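Local structure of argonaute (Methanocaldococcus jannaschii, 5G5S) at residues K11-K16 and K604-T609; L103-L108 and C140-K145; H112-E117 and L294-N299; L155-T160 and G284-E289. The protein uses short single-stranded DNA guides to find complementary DNA target strands and slice them, and may defend the cell against invading genetic elements. One frame throughout, in Å; residues are numbered along the deposited sequence. Where two conformers were deposited one is given.

Contact 1: residues K11-K16 and K604-T609; sequences KINAYK and KYKVFT
A single antiparallel beta bridge between I12 and V607 ties the end of strand 7-12 to a loop of the Piwi region. I12 and V607 form a non-hydrogen-bonded pair, flanked by two backbone bonds: F608 N donates to K11 O (2.8 Å), and N13 N to K606 O (3.1 Å). Beyond the bridge N13 continues the contact with its side chain. With chi1 at 65°, N13 CG sits between the backbone N and the carbonyl carbon, 3.6 Å from K606 CB. N13 ND2 reaches K604 O at 2.8 Å, nearly straight at 171° and in both the amide and the carbonyl plane. K606 N approaches N13 OD1 from above the carbonyl plane at 2.8 Å, so the amide spans two peptide groups of the loop, while ND2 is also bonded to L155 O. The F608 ring has the carbonyl carbon of I12 over one face, toward its rim. Y15 OH lies at the ring edge, in its plane, 3.6 Å from F608 CZ, and is bonded to N288 of helix 280-293. I12 CG2 also touches V607 CG2 at 4.0 Å. N13 and F608 each centre an inverse gamma turn, consistent with a pairing of one bridge. The whole is an isolated beta bridge extended by an asparagine that bonds backbone groups of the opposing chain, here joining the N-terminal strand to the Piwi fold.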
# COMPACT_ATOMS: atom_id res chain seq x y z
N LYS A 11 2.41 17.02 18.96
CA LYS A 11 3.39 16.08 19.50
C LYS A 11 3.54 14.85 18.60
O LYS A 11 2.55 14.33 18.07
CB LYS A 11 2.99 15.64 20.92
CG LYS A 11 3.01 16.75 21.96
CD LYS A 11 1.61 17.19 22.34
CE LYS A 11 1.63 18.26 23.40
NZ LYS A 11 0.28 18.85 23.60
N ILE A 12 4.80 14.38 18.44
CA ILE A 12 5.16 13.18 17.69
C ILE A 12 5.94 12.24 18.62
O ILE A 12 6.44 12.69 19.65
CB ILE A 12 5.93 13.47 16.34
CG1 ILE A 12 7.24 14.25 16.56
CG2 ILE A 12 5.03 14.16 15.31
CD1 ILE A 12 8.32 14.00 15.48
N ASN A 13 6.03 10.95 18.27
CA ASN A 13 6.73 9.92 19.06
C ASN A 13 8.28 9.98 18.95
O ASN A 13 8.94 8.94 18.79
CB ASN A 13 6.18 8.52 18.70
CG ASN A 13 6.44 8.07 17.28
OD1 ASN A 13 6.58 8.87 16.34
ND2 ASN A 13 6.56 6.78 17.09
N ALA A 14 8.86 11.19 19.05
CA ALA A 14 10.31 11.41 19.01
C ALA A 14 10.75 11.92 20.39
O ALA A 14 10.18 12.90 20.88
CB ALA A 14 10.67 12.43 17.94
N TYR A 15 11.70 11.23 21.02
CA TYR A 15 12.18 11.60 22.36
C TYR A 15 13.69 11.82 22.32
O TYR A 15 14.42 10.97 21.78
CB TYR A 15 11.81 10.53 23.40
CG TYR A 15 10.34 10.18 23.41
CD1 TYR A 15 9.81 9.29 22.48
CD2 TYR A 15 9.47 10.76 24.33
CE1 TYR A 15 8.44 9.02 22.44
CE2 TYR A 15 8.11 10.47 24.31
CZ TYR A 15 7.60 9.62 23.36
OH TYR A 15 6.26 9.36 23.31
N LYS A 16 14.15 12.96 22.87
CA LYS A 16 15.55 13.37 22.88
C LYS A 16 16.43 12.38 23.62
O LYS A 16 16.20 12.11 24.80
CB LYS A 16 15.73 14.80 23.44
N LYS A 604 7.69 4.20 11.32
CA LYS A 604 7.73 4.27 12.77
C LYS A 604 7.14 5.53 13.40
O LYS A 604 6.98 5.57 14.63
CB LYS A 604 9.18 4.04 13.25
CG LYS A 604 9.77 2.74 12.73
CD LYS A 604 11.17 2.55 13.26
CE LYS A 604 11.73 1.16 13.01
NZ LYS A 604 12.14 0.99 11.60
N TYR A 605 6.81 6.57 12.59
CA TYR A 605 6.26 7.84 13.09
C TYR A 605 4.83 7.74 13.54
O TYR A 605 4.05 7.01 12.94
CB TYR A 605 6.38 8.98 12.07
CG TYR A 605 7.78 9.46 11.78
CD1 TYR A 605 8.45 10.31 12.66
CD2 TYR A 605 8.40 9.17 10.57
CE1 TYR A 605 9.72 10.81 12.37
CE2 TYR A 605 9.67 9.65 10.28
CZ TYR A 605 10.33 10.47 11.18
OH TYR A 605 11.58 10.93 10.89
N LYS A 606 4.48 8.53 14.57
CA LYS A 606 3.13 8.67 15.12
C LYS A 606 2.94 10.11 15.50
O LYS A 606 3.81 10.69 16.14
CB LYS A 606 2.92 7.80 16.39
CG LYS A 606 2.85 6.29 16.17
CD LYS A 606 1.66 5.85 15.31
CE LYS A 606 1.86 4.46 14.72
NZ LYS A 606 3.04 4.36 13.82
N VAL A 607 1.79 10.69 15.12
CA VAL A 607 1.41 12.06 15.48
C VAL A 607 0.30 11.94 16.51
O VAL A 607 -0.74 11.33 16.24
CB VAL A 607 1.01 12.95 14.27
CG1 VAL A 607 0.97 14.42 14.66
CG2 VAL A 607 1.96 12.74 13.09
N PHE A 608 0.53 12.48 17.72
CA PHE A 608 -0.42 12.39 18.82
C PHE A 608 -1.57 13.40 18.66
O PHE A 608 -1.68 14.36 19.43
CB PHE A 608 0.30 12.49 20.19
CG PHE A 608 1.50 11.59 20.43
CD1 PHE A 608 1.70 10.44 19.67
CD2 PHE A 608 2.39 11.86 21.47
CE1 PHE A 608 2.81 9.61 19.90
CE2 PHE A 608 3.48 11.02 21.71
CZ PHE A 608 3.68 9.90 20.93
N THR A 609 -2.40 13.19 17.61
CA THR A 609 -3.56 14.04 17.26
C THR A 609 -4.63 13.32 16.43
O THR A 609 -4.34 12.38 15.70
CB THR A 609 -3.11 15.34 16.56
OG1 THR A 609 -4.24 16.22 16.53
CG2 THR A 609 -2.59 15.12 15.12

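Contact 2: residues L103-L108 and C140-K145; sequences LVRGYL and CEYEVK
R105 of helix 97-111 lies flat on Y142 of strand 134-147. The two planes are only 10° apart, and R105 CZ stands 4.0 Å from the centroid of the Y142 ring, over its face, which meets the criteria for a cation-pi stack. R105 CG is anti to the backbone N (chi1 -163°), already 3.8 Å from Y142 CE2, and the chain runs extended from there, carrying NE to Y142. R105 NH2, above the centre of the ring, also donates to Y142 O at 2.8 Å, and R105 NE adds a weak bond to the same oxygen at 3.2 Å. One residue thus offers R105 both its ring and its carbonyl, which should restrict the rotation of the guanidinium. The Y142 hydroxyl is bonded to E115 of helix 114-122. V144 also faces the helix, near V104 and R105, but it was modelled in two conformers, so its detailed fit is doubtful. The segment axes approach to 7.7 Å. The arrangement is a helix packed on an antiparallel sheet, joining the N-terminal domain to strands that probably belong to the L1 linker of Argonaute proteins.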
# COMPACT_ATOMS: atom_id res chain seq x y z
N LEU A 103 24.47 5.46 12.97
CA LEU A 103 25.59 5.14 13.87
C LEU A 103 25.18 5.29 15.33
O LEU A 103 25.54 4.45 16.14
CB LEU A 103 26.89 5.88 13.50
CG LEU A 103 27.56 5.44 12.17
CD1 LEU A 103 28.68 6.34 11.80
CD2 LEU A 103 28.07 4.01 12.23
N VAL A 104 24.33 6.29 15.64
CA VAL A 104 23.79 6.50 17.00
C VAL A 104 22.87 5.31 17.35
O VAL A 104 22.92 4.83 18.49
CB VAL A 104 23.08 7.87 17.15
CG1 VAL A 104 22.39 8.01 18.51
CG2 VAL A 104 24.05 9.02 16.94
N ARG A 105 22.09 4.81 16.36
CA ARG A 105 21.20 3.66 16.51
C ARG A 105 22.02 2.42 16.83
O ARG A 105 21.70 1.71 17.79
CB ARG A 105 20.34 3.43 15.25
CG ARG A 105 19.13 2.53 15.50
CD ARG A 105 18.58 1.98 14.21
NE ARG A 105 17.30 1.30 14.41
CZ ARG A 105 17.17 -0.00 14.66
NH1 ARG A 105 18.24 -0.78 14.76
NH2 ARG A 105 15.96 -0.53 14.82
N GLY A 106 23.09 2.21 16.07
CA GLY A 106 24.01 1.10 16.29
C GLY A 106 24.69 1.16 17.64
O GLY A 106 24.92 0.12 18.27
N TYR A 107 25.01 2.38 18.10
CA TYR A 107 25.64 2.60 19.41
C TYR A 107 24.68 2.19 20.52
O TYR A 107 25.03 1.39 21.38
CB TYR A 107 26.08 4.07 19.54
CG TYR A 107 26.89 4.37 20.78
CD1 TYR A 107 28.18 3.88 20.93
CD2 TYR A 107 26.39 5.20 21.78
CE1 TYR A 107 28.95 4.18 22.06
CE2 TYR A 107 27.15 5.52 22.91
CZ TYR A 107 28.43 5.00 23.05
OH TYR A 107 29.19 5.32 24.15
N LEU A 108 23.44 2.68 20.43
CA LEU A 108 22.33 2.39 21.34
C LEU A 108 22.00 0.88 21.35
O LEU A 108 21.73 0.33 22.42
CB LEU A 108 21.10 3.20 20.87
CG LEU A 108 20.52 4.28 21.79
CD1 LEU A 108 21.58 4.95 22.64
CD2 LEU A 108 19.71 5.30 21.00
N CYS A 140 8.16 -3.25 20.43
CA CYS A 140 8.61 -1.89 20.20
C CYS A 140 9.48 -1.89 18.97
O CYS A 140 10.24 -2.82 18.74
CB CYS A 140 9.37 -1.34 21.40
SG CYS A 140 8.34 -0.97 22.83
N GLU A 141 9.36 -0.84 18.17
CA GLU A 141 10.24 -0.59 17.04
C GLU A 141 10.85 0.78 17.25
O GLU A 141 10.18 1.69 17.76
CB GLU A 141 9.61 -0.78 15.65
CG GLU A 141 8.11 -0.59 15.54
CD GLU A 141 7.62 -0.53 14.11
OE1 GLU A 141 7.94 -1.45 13.33
OE2 GLU A 141 6.92 0.45 13.77
N TYR A 142 12.14 0.90 16.96
CA TYR A 142 12.87 2.14 17.18
C TYR A 142 13.78 2.52 16.03
O TYR A 142 14.26 1.66 15.28
CB TYR A 142 13.62 2.09 18.53
CG TYR A 142 14.80 1.15 18.50
CD1 TYR A 142 14.62 -0.23 18.58
CD2 TYR A 142 16.10 1.63 18.36
CE1 TYR A 142 15.69 -1.11 18.45
CE2 TYR A 142 17.18 0.76 18.24
CZ TYR A 142 16.98 -0.61 18.31
OH TYR A 142 18.05 -1.46 18.24
N GLU A 143 14.04 3.82 15.92
CA GLU A 143 14.90 4.45 14.94
C GLU A 143 15.43 5.74 15.56
O GLU A 143 14.81 6.27 16.48
CB GLU A 143 14.05 4.83 13.73
CG GLU A 143 14.74 4.70 12.39
CD GLU A 143 13.79 4.93 11.23
OE1 GLU A 143 13.11 5.98 11.22
OE2 GLU A 143 13.71 4.04 10.34
N VAL A 144 16.56 6.25 15.07
CA VAL A 144 17.08 7.53 15.53
C VAL A 144 17.07 8.56 14.41
O VAL A 144 17.31 8.22 13.25
CB VAL A 144 18.28 7.57 16.53
CG1 VAL A 144 18.78 6.19 16.90
CG2 VAL A 144 19.42 8.48 16.08
N LYS A 145 16.70 9.80 14.75
CA LYS A 145 16.59 10.90 13.80
C LYS A 145 17.32 12.11 14.27
O LYS A 145 17.22 12.47 15.45
CB LYS A 145 15.11 11.23 13.49
CG LYS A 145 14.38 10.20 12.59
CD LYS A 145 14.95 10.04 11.16
CE LYS A 145 14.98 11.32 10.36
NZ LYS A 145 15.79 11.17 9.13

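Contact 3: residues H112-E117 and L294-N299; sequences HKIEPE and LRFIDN. With MG (magnesium ion), chain B.
E117 and R295 form a salt bridge between helix 114-122 of the N-terminal domain and a type I beta turn, L294 to I297. R295 NE donates to E117 OE1 at 2.8 Å, using the syn lone pair of that oxygen. Carboxylate and guanidinium are nearly coplanar, 14° apart, although the two side chains cross at about a right angle. With R295 CG between the backbone N and the carbonyl carbon (chi1 64°), the extended chain brings NE to E117 OE1; one face of the guanidinium rests on F296, with CE1 over its centre. The 294-299 loop, turn included, also binds a magnesium ion. N299 OD1 binds it at 2.1 Å, I297 O at 2.4 Å and L294 O at 2.5 Å; A291 O of helix 280-293 supplies another ligand. Three of these four ligands are backbone carbonyls, so the ion fastens the helix end to the loop that follows. Packing centres on F296, whose CB points toward 112-117. F296 CZ comes within 3.1 Å of H112 O, and F296 CE1 meets H112 CB at 3.6 Å, while the two rings meet obliquely. F21 meets the F296 ring edge-to-face. The I114 and F296 side chains run past one another in opposite directions, with I114 CD1 3.7 Å from F296 CD2. I114 crosses L294 at about a right angle, I114 CD1 and L294 CD2 being 4.1 Å apart.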
# COMPACT_ATOMS: atom_id res chain seq x y z
N HIS A 112 24.88 -0.05 24.20
CA HIS A 112 23.92 0.20 25.28
C HIS A 112 22.77 -0.79 25.45
O HIS A 112 22.01 -0.68 26.42
CB HIS A 112 23.49 1.67 25.30
CG HIS A 112 24.61 2.58 25.69
ND1 HIS A 112 24.75 3.04 26.99
CD2 HIS A 112 25.63 3.06 24.95
CE1 HIS A 112 25.84 3.79 26.99
NE2 HIS A 112 26.40 3.84 25.78
N LYS A 113 22.66 -1.79 24.56
CA LYS A 113 21.64 -2.85 24.58
C LYS A 113 20.20 -2.33 24.79
O LYS A 113 19.53 -2.67 25.77
CB LYS A 113 22.03 -3.98 25.58
CG LYS A 113 23.37 -4.67 25.29
CD LYS A 113 23.30 -5.63 24.10
N ILE A 114 19.74 -1.47 23.88
CA ILE A 114 18.40 -0.87 23.93
C ILE A 114 17.25 -1.88 23.71
O ILE A 114 16.22 -1.76 24.36
CB ILE A 114 18.32 0.41 23.03
CG1 ILE A 114 17.07 1.26 23.36
CG2 ILE A 114 18.45 0.07 21.53
CD1 ILE A 114 17.15 2.73 22.94
N GLU A 115 17.45 -2.88 22.82
CA GLU A 115 16.46 -3.93 22.51
C GLU A 115 16.09 -4.81 23.72
O GLU A 115 14.89 -4.93 23.99
CB GLU A 115 16.89 -4.78 21.30
CG GLU A 115 16.90 -3.99 20.01
CD GLU A 115 17.19 -4.74 18.72
OE1 GLU A 115 17.15 -5.99 18.73
OE2 GLU A 115 17.41 -4.07 17.69
N PRO A 116 17.04 -5.38 24.51
CA PRO A 116 16.64 -6.17 25.68
C PRO A 116 15.96 -5.33 26.77
O PRO A 116 15.07 -5.83 27.46
CB PRO A 116 17.95 -6.78 26.18
CG PRO A 116 18.90 -6.66 25.03
CD PRO A 116 18.51 -5.39 24.37
N GLU A 117 16.36 -4.04 26.91
CA GLU A 117 15.76 -3.14 27.91
C GLU A 117 14.33 -2.74 27.54
O GLU A 117 13.49 -2.62 28.43
CB GLU A 117 16.64 -1.92 28.22
CG GLU A 117 16.45 -1.43 29.65
CD GLU A 117 17.16 -0.16 30.06
OE1 GLU A 117 18.42 -0.15 30.04
OE2 GLU A 117 16.47 0.80 30.48
N LEU A 294 12.39 4.27 30.04
CA LEU A 294 13.61 4.18 29.25
C LEU A 294 14.64 5.26 29.62
O LEU A 294 14.41 6.46 29.38
CB LEU A 294 13.29 4.17 27.73
CG LEU A 294 14.42 3.70 26.80
CD1 LEU A 294 14.77 2.23 27.03
CD2 LEU A 294 14.04 3.92 25.36
N ARG A 295 15.75 4.83 30.26
CA ARG A 295 16.85 5.66 30.76
C ARG A 295 17.62 6.44 29.68
O ARG A 295 18.17 7.50 29.99
CB ARG A 295 17.82 4.83 31.62
CG ARG A 295 18.56 3.71 30.90
CD ARG A 295 19.37 2.84 31.84
NE ARG A 295 20.12 1.80 31.14
CZ ARG A 295 21.40 1.90 30.79
NH1 ARG A 295 22.09 3.00 31.08
NH2 ARG A 295 22.01 0.91 30.16
N PHE A 296 17.67 5.92 28.43
CA PHE A 296 18.41 6.50 27.31
C PHE A 296 17.83 7.81 26.77
O PHE A 296 18.56 8.57 26.13
CB PHE A 296 18.58 5.49 26.16
CG PHE A 296 19.12 4.14 26.57
CD1 PHE A 296 20.40 4.01 27.09
CD2 PHE A 296 18.35 2.99 26.43
CE1 PHE A 296 20.89 2.76 27.48
CE2 PHE A 296 18.84 1.75 26.83
CZ PHE A 296 20.11 1.64 27.34
N ILE A 297 16.53 8.05 27.00
CA ILE A 297 15.82 9.21 26.45
C ILE A 297 15.12 10.11 27.48
O ILE A 297 14.81 9.67 28.59
CB ILE A 297 14.81 8.73 25.36
CG1 ILE A 297 13.72 7.79 25.96
CG2 ILE A 297 15.54 8.11 24.15
CD1 ILE A 297 12.53 7.39 25.03
N ASP A 298 14.83 11.37 27.08
CA ASP A 298 14.04 12.31 27.88
C ASP A 298 12.58 11.87 27.68
O ASP A 298 12.24 11.30 26.63
CB ASP A 298 14.26 13.76 27.40
CG ASP A 298 15.66 14.33 27.60
OD1 ASP A 298 16.31 13.96 28.60
OD2 ASP A 298 16.07 15.19 26.80
N ASN A 299 11.75 12.09 28.69
CA ASN A 299 10.35 11.65 28.73
C ASN A 299 9.34 12.45 27.90
O ASN A 299 8.30 11.90 27.52
CB ASN A 299 9.90 11.51 30.19
CG ASN A 299 10.81 10.65 31.03
OD1 ASN A 299 11.47 9.71 30.54
ND2 ASN A 299 10.89 10.95 32.31
MG MG B . 13.03 8.51 29.68

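Contact 4: residues L155-T160 and G284-E289; sequences LNFRHT and GKIINE
L155 and F157 of strand 150-163 receive I286 and I287 of helix 280-293, a helix packed across an antiparallel sheet. The segment axes approach to 8.6 Å, and their directions are 114° apart, so the helix runs steeply across the strand and touches it over a short length. No hydrogen bond joins the two segments; the contact is made by van der Waals packing. Of the strand's polar side chains, N156, whose CB points away from the helix, is bonded to E141, and H159, which interacts with guide DNA, meets W276 edge-to-face.

The first group of contacts sets I287 against the strand backbone. Its CG1 is anti to the carbonyl carbon (chi1 -48°), and a second bend at chi2 (-64°) places CD1. The two methyl groups of the residue then reach successive parts of the strand: I287 CG2 comes to 3.3 Å from L155 O, and I287 CD1 to 3.5 Å from F157 N. These are close carbon-to-polar contacts, and they lay I287 directly on the strand.

Side chain meets side chain in the second group. I287 CG2 touches L155 CB, and I287 CD1 touches F157 CB at 3.6 Å. L155 also packs on L118 of helix 114-122, and F157 on I122, so that helix shares the face on which L155 and F157 lie. In the same group I286 CG2 rests obliquely against the F157 ring, 3.7 Å from F157 CD2.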
# COMPACT_ATOMS: atom_id res chain seq x y z
N LEU A 155 10.00 6.14 18.79
CA LEU A 155 9.55 4.98 19.55
C LEU A 155 8.11 4.60 19.18
O LEU A 155 7.19 5.39 19.33
CB LEU A 155 9.71 5.28 21.06
CG LEU A 155 9.81 4.10 22.02
CD1 LEU A 155 10.98 3.17 21.67
CD2 LEU A 155 9.99 4.61 23.44
N ASN A 156 7.95 3.38 18.65
CA ASN A 156 6.66 2.88 18.22
C ASN A 156 6.31 1.59 18.93
O ASN A 156 7.16 0.73 19.11
CB ASN A 156 6.65 2.68 16.70
CG ASN A 156 5.28 2.75 16.07
OD1 ASN A 156 4.36 3.39 16.59
ND2 ASN A 156 5.14 2.14 14.90
N PHE A 157 5.05 1.46 19.35
CA PHE A 157 4.57 0.26 20.03
C PHE A 157 3.55 -0.41 19.11
O PHE A 157 2.55 0.21 18.74
CB PHE A 157 4.01 0.62 21.42
CG PHE A 157 3.52 -0.54 22.26
CD1 PHE A 157 4.38 -1.58 22.61
CD2 PHE A 157 2.22 -0.57 22.75
CE1 PHE A 157 3.93 -2.64 23.39
CE2 PHE A 157 1.78 -1.62 23.56
CZ PHE A 157 2.64 -2.65 23.86
N ARG A 158 3.86 -1.64 18.69
CA ARG A 158 3.00 -2.35 17.75
C ARG A 158 2.44 -3.66 18.27
O ARG A 158 3.07 -4.33 19.09
CB ARG A 158 3.72 -2.56 16.41
CG ARG A 158 2.83 -2.25 15.23
CD ARG A 158 3.42 -1.15 14.38
NE ARG A 158 4.23 -1.69 13.29
CZ ARG A 158 3.76 -1.99 12.08
NH1 ARG A 158 2.47 -1.82 11.80
NH2 ARG A 158 4.57 -2.46 11.15
N HIS A 159 1.26 -4.03 17.77
CA HIS A 159 0.59 -5.27 18.10
C HIS A 159 0.49 -6.13 16.87
O HIS A 159 -0.03 -5.70 15.84
CB HIS A 159 -0.79 -5.02 18.72
CG HIS A 159 -0.74 -4.23 19.99
ND1 HIS A 159 -0.51 -4.84 21.21
CD2 HIS A 159 -0.85 -2.90 20.18
CE1 HIS A 159 -0.52 -3.86 22.10
NE2 HIS A 159 -0.71 -2.68 21.53
N THR A 160 1.08 -7.33 16.95
CA THR A 160 1.09 -8.32 15.88
C THR A 160 0.20 -9.49 16.29
O THR A 160 0.42 -10.10 17.33
CB THR A 160 2.52 -8.68 15.43
OG1 THR A 160 2.46 -9.69 14.43
CG2 THR A 160 3.44 -9.13 16.57
N GLY A 284 -0.42 7.88 22.20
CA GLY A 284 0.68 8.73 22.65
C GLY A 284 1.00 8.57 24.11
O GLY A 284 2.18 8.53 24.49
N LYS A 285 -0.04 8.42 24.94
CA LYS A 285 0.07 8.24 26.39
C LYS A 285 0.76 6.92 26.75
O LYS A 285 1.53 6.89 27.71
CB LYS A 285 -1.30 8.40 27.06
CG LYS A 285 -1.91 9.79 26.88
CD LYS A 285 -3.36 9.84 27.33
CE LYS A 285 -4.02 11.14 26.93
NZ LYS A 285 -5.50 11.03 26.95
N ILE A 286 0.52 5.87 25.95
CA ILE A 286 1.15 4.55 26.07
C ILE A 286 2.64 4.68 25.70
O ILE A 286 3.48 4.16 26.45
CB ILE A 286 0.42 3.48 25.18
CG1 ILE A 286 -1.07 3.27 25.57
CG2 ILE A 286 1.21 2.16 25.07
CD1 ILE A 286 -1.39 2.57 26.93
N ILE A 287 2.97 5.37 24.57
CA ILE A 287 4.36 5.58 24.12
C ILE A 287 5.15 6.32 25.21
O ILE A 287 6.23 5.87 25.58
CB ILE A 287 4.51 6.24 22.71
CG1 ILE A 287 3.62 5.58 21.61
CG2 ILE A 287 5.98 6.33 22.28
CD1 ILE A 287 3.88 4.18 21.22
N ASN A 288 4.56 7.40 25.76
CA ASN A 288 5.12 8.22 26.85
C ASN A 288 5.46 7.37 28.09
O ASN A 288 6.49 7.60 28.71
CB ASN A 288 4.16 9.36 27.23
CG ASN A 288 4.08 10.48 26.20
OD1 ASN A 288 4.92 10.63 25.31
ND2 ASN A 288 3.07 11.33 26.32
N GLU A 289 4.63 6.33 28.38
CA GLU A 289 4.87 5.39 29.49
C GLU A 289 6.12 4.52 29.28
O GLU A 289 6.81 4.23 30.26
CB GLU A 289 3.63 4.53 29.79
CG GLU A 289 2.64 5.20 30.71
CD GLU A 289 3.23 5.81 31.97
OE1 GLU A 289 3.89 5.08 32.75
OE2 GLU A 289 3.06 7.04 32.16

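Overall arrangement
From the N terminus, the chain enters contact 1 at 11-16 and returns to it only at 604-609, so this contact closes a loop that encloses the other three. Contact 2 opens at 103-108 and contact 3 at 112-117; contact 2 closes at 140-145 before contact 3 closes at 294-299, so the two cross. Contact 4, from 155-160 to 284-289, follows contact 2 in series and lies within the span of contact 3. Strands 14-16, 134-147 and 150-163 share one antiparallel sheet, linking contacts 1, 2 and 4. Together the four join N-terminal domain helices, this sheet, helix 280-293 with its metal-bound end, and the Piwi region.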